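Local coordinates for protein beta-D-glucoside glucohydrolase (Trichoderma reesei, PDB 4I8D) that probably hydrolyses terminal, non-reducing beta-D-glucosyl residues to release beta-D-glucose, as a secreted family 3 glycosidase of cellulose degradation, at residues A634-T639 / A668-R673. Residues are numbered along the deposited sequence; the frame is centred on the assembly and turned at random.
Sequences AQLYIT and ATFNIR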
loop_
_atom_site.group_PDB
_atom_site.type_symbol
_atom_site.label_atom_id
_atom_site.label_comp_id
_atom_site.label_asym_id
_atom_site.label_seq_id
_atom_site.Cartn_x
_atom_site.Cartn_y
_atom_site.Cartn_z
ATOM N N ALA A 634 -8.448 11.834 -13.620
ATOM C CA ALA A 634 -9.598 12.630 -13.197
ATOM C C ALA A 634 -10.156 12.097 -11.873
ATOM O O ALA A 634 -10.316 10.886 -11.698
ATOM C CB ALA A 634 -10.671 12.638 -14.279
ATOM N N GLN A 635 -10.443 13.003 -10.940
ATOM C CA GLN A 635 -10.795 12.594 -9.585
ATOM C C GLN A 635 -12.144 13.146 -9.118
ATOM O O GLN A 635 -12.492 14.296 -9.413
ATOM C CB GLN A 635 -9.686 13.008 -8.609
ATOM C CG GLN A 635 -8.305 12.413 -8.901
ATOM C CD GLN A 635 -7.172 13.227 -8.279
ATOM O OE1 GLN A 635 -7.252 13.666 -7.122
ATOM N NE2 GLN A 635 -6.111 13.440 -9.049
ATOM N N LEU A 636 -12.887 12.321 -8.376
ATOM C CA LEU A 636 -14.143 12.737 -7.755
ATOM C C LEU A 636 -14.014 12.918 -6.238
ATOM O O LEU A 636 -13.604 11.994 -5.522
ATOM C CB LEU A 636 -15.262 11.736 -8.064
ATOM C CG LEU A 636 -16.562 11.879 -7.244
ATOM C CD1 LEU A 636 -17.341 13.137 -7.604
ATOM C CD2 LEU A 636 -17.440 10.647 -7.382
ATOM N N TYR A 637 -14.392 14.102 -5.759
ATOM C CA TYR A 637 -14.466 14.373 -4.328
ATOM C C TYR A 637 -15.885 14.713 -3.925
ATOM O O TYR A 637 -16.582 15.483 -4.604
ATOM C CB TYR A 637 -13.491 15.490 -3.908
ATOM C CG TYR A 637 -12.051 15.064 -4.065
ATOM C CD1 TYR A 637 -11.385 14.399 -3.041
ATOM C CD2 TYR A 637 -11.373 15.294 -5.248
ATOM C CE1 TYR A 637 -10.076 13.981 -3.192
ATOM C CE2 TYR A 637 -10.066 14.883 -5.411
ATOM C CZ TYR A 637 -9.423 14.226 -4.384
ATOM O OH TYR A 637 -8.126 13.824 -4.563
ATOM N N ILE A 638 -16.299 14.135 -2.805
ATOM C CA ILE A 638 -17.642 14.340 -2.291
ATOM C C ILE A 638 -17.663 15.090 -0.956
ATOM O O ILE A 638 -16.956 14.740 -0.002
ATOM C CB ILE A 638 -18.412 13.000 -2.191
ATOM C CG1 ILE A 638 -18.646 12.427 -3.601
ATOM C CG2 ILE A 638 -19.724 13.187 -1.434
ATOM C CD1 ILE A 638 -19.441 11.133 -3.658
ATOM N N THR A 639 -18.483 16.136 -0.920
ATOM C CA THR A 639 -18.864 16.814 0.313
ATOM C C THR A 639 -20.230 16.287 0.764
ATOM O O THR A 639 -21.186 16.272 -0.017
ATOM C CB THR A 639 -18.951 18.334 0.090
ATOM O OG1 THR A 639 -17.713 18.798 -0.459
ATOM C CG2 THR A 639 -19.257 19.080 1.403
ATOM N N ALA A 668 -14.882 10.015 -18.375
ATOM C CA ALA A 668 -14.557 9.343 -17.125
ATOM C C ALA A 668 -15.837 9.043 -16.346
ATOM O O ALA A 668 -16.673 9.935 -16.138
ATOM C CB ALA A 668 -13.611 10.195 -16.296
ATOM N N THR A 669 -15.977 7.789 -15.916
ATOM C CA THR A 669 -17.183 7.323 -15.229
ATOM C C THR A 669 -16.898 6.939 -13.775
ATOM O O THR A 669 -16.090 6.045 -13.506
ATOM C CB THR A 669 -17.820 6.127 -15.983
ATOM O OG1 THR A 669 -18.059 6.499 -17.344
ATOM C CG2 THR A 669 -19.148 5.693 -15.341
ATOM N N PHE A 670 -17.573 7.614 -12.843
ATOM C CA PHE A 670 -17.400 7.328 -11.415
ATOM C C PHE A 670 -18.620 6.612 -10.838
ATOM O O PHE A 670 -19.704 7.193 -10.731
ATOM C CB PHE A 670 -17.107 8.603 -10.604
ATOM C CG PHE A 670 -16.040 9.479 -11.196
ATOM C CD1 PHE A 670 -14.710 9.075 -11.207
ATOM C CD2 PHE A 670 -16.364 10.719 -11.731
ATOM C CE1 PHE A 670 -13.724 9.890 -11.751
ATOM C CE2 PHE A 670 -15.386 11.539 -12.272
ATOM C CZ PHE A 670 -14.064 11.125 -12.283
ATOM N N ASN A 671 -18.435 5.350 -10.464
ATOM C CA ASN A 671 -19.517 4.582 -9.878
ATOM C C ASN A 671 -19.548 4.697 -8.364
ATOM O O ASN A 671 -18.591 4.332 -7.672
ATOM C CB ASN A 671 -19.460 3.124 -10.336
ATOM C CG ASN A 671 -19.750 2.972 -11.822
ATOM O OD1 ASN A 671 -20.576 3.698 -12.392
ATOM N ND2 ASN A 671 -19.069 2.023 -12.461
ATOM N N ILE A 672 -20.660 5.226 -7.865
ATOM C CA ILE A 672 -20.826 5.488 -6.445
ATOM C C ILE A 672 -21.527 4.309 -5.780
ATOM O O ILE A 672 -22.710 4.084 -6.014
ATOM C CB ILE A 672 -21.661 6.773 -6.201
ATOM C CG1 ILE A 672 -21.307 7.893 -7.199
ATOM C CG2 ILE A 672 -21.556 7.234 -4.752
ATOM C CD1 ILE A 672 -19.902 8.443 -7.082
ATOM N N ARG A 673 -20.797 3.556 -4.960
ATOM C CA ARG A 673 -21.399 2.498 -4.147
ATOM C C ARG A 673 -22.186 3.171 -3.023
ATOM O O ARG A 673 -22.083 4.384 -2.842
ATOM C CB ARG A 673 -20.334 1.542 -3.599
ATOM C CG ARG A 673 -19.403 0.961 -4.663
ATOM C CD ARG A 673 -18.136 0.346 -4.070
ATOM N NE ARG A 673 -17.353 1.310 -3.287
ATOM C CZ ARG A 673 -16.133 1.089 -2.797
ATOM N NH1 ARG A 673 -15.523 -0.071 -3.000
ATOM N NH2 ARG A 673 -15.517 2.035 -2.093
#
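Ala634 begins the contact by setting CB against two residues of the facing strand, Ala668 CB at 4.3 Å and Phe670 CZ at 4.2 Å. The strands belong to the two antiparallel sheets of a beta-sandwich, the fibronectin type III-like domain of this family 3 enzyme: 634-639 pairs with 651-660 and 692-699, while 668-673 borders 614-624. Their axes come no closer than 8.5 Å and diverge by 32°, so the pair meets face to face across the core through side chains. Ala634 O also lies near the plane of the Phe670 ring, at its edge, 3.6 Å from CE1.

Gln635 and Tyr637 put their side chains on the other surface of the strand, where Tyr637 OH donates to Gln635 OE1 in the carbonyl plane, and Gln635 NE2 reaches the carbonyls of Gly575 and Val633.

Leu636 carries the centre. Its CB sits 4.0 Å from the Phe670 ring centroid and 12° off the normal, which defines a CH-pi contact over the face. With CG anti to the backbone N (chi1 168°), the branch passes beyond the ring, and CD2 touches Phe670 CB at 3.8 Å. An alanine in place of Phe670 would take away the ring and is likely to open a gap beneath Leu636 CB and beside Ala634, between the two sheets. Ile696 and Val698 of the adjoining strand 692-699 touch Leu636, and Ala616 adjoins Ile672 in the opposite sheet.

Ile638 closes the row as the strands splay. The side chains of Leu636 and Ile672 cross at about a right angle, and Ile638 CD1 lies 4.4 Å from Ile672 CD1, the same methyl that Leu636 CD2 presses at 3.3 Å.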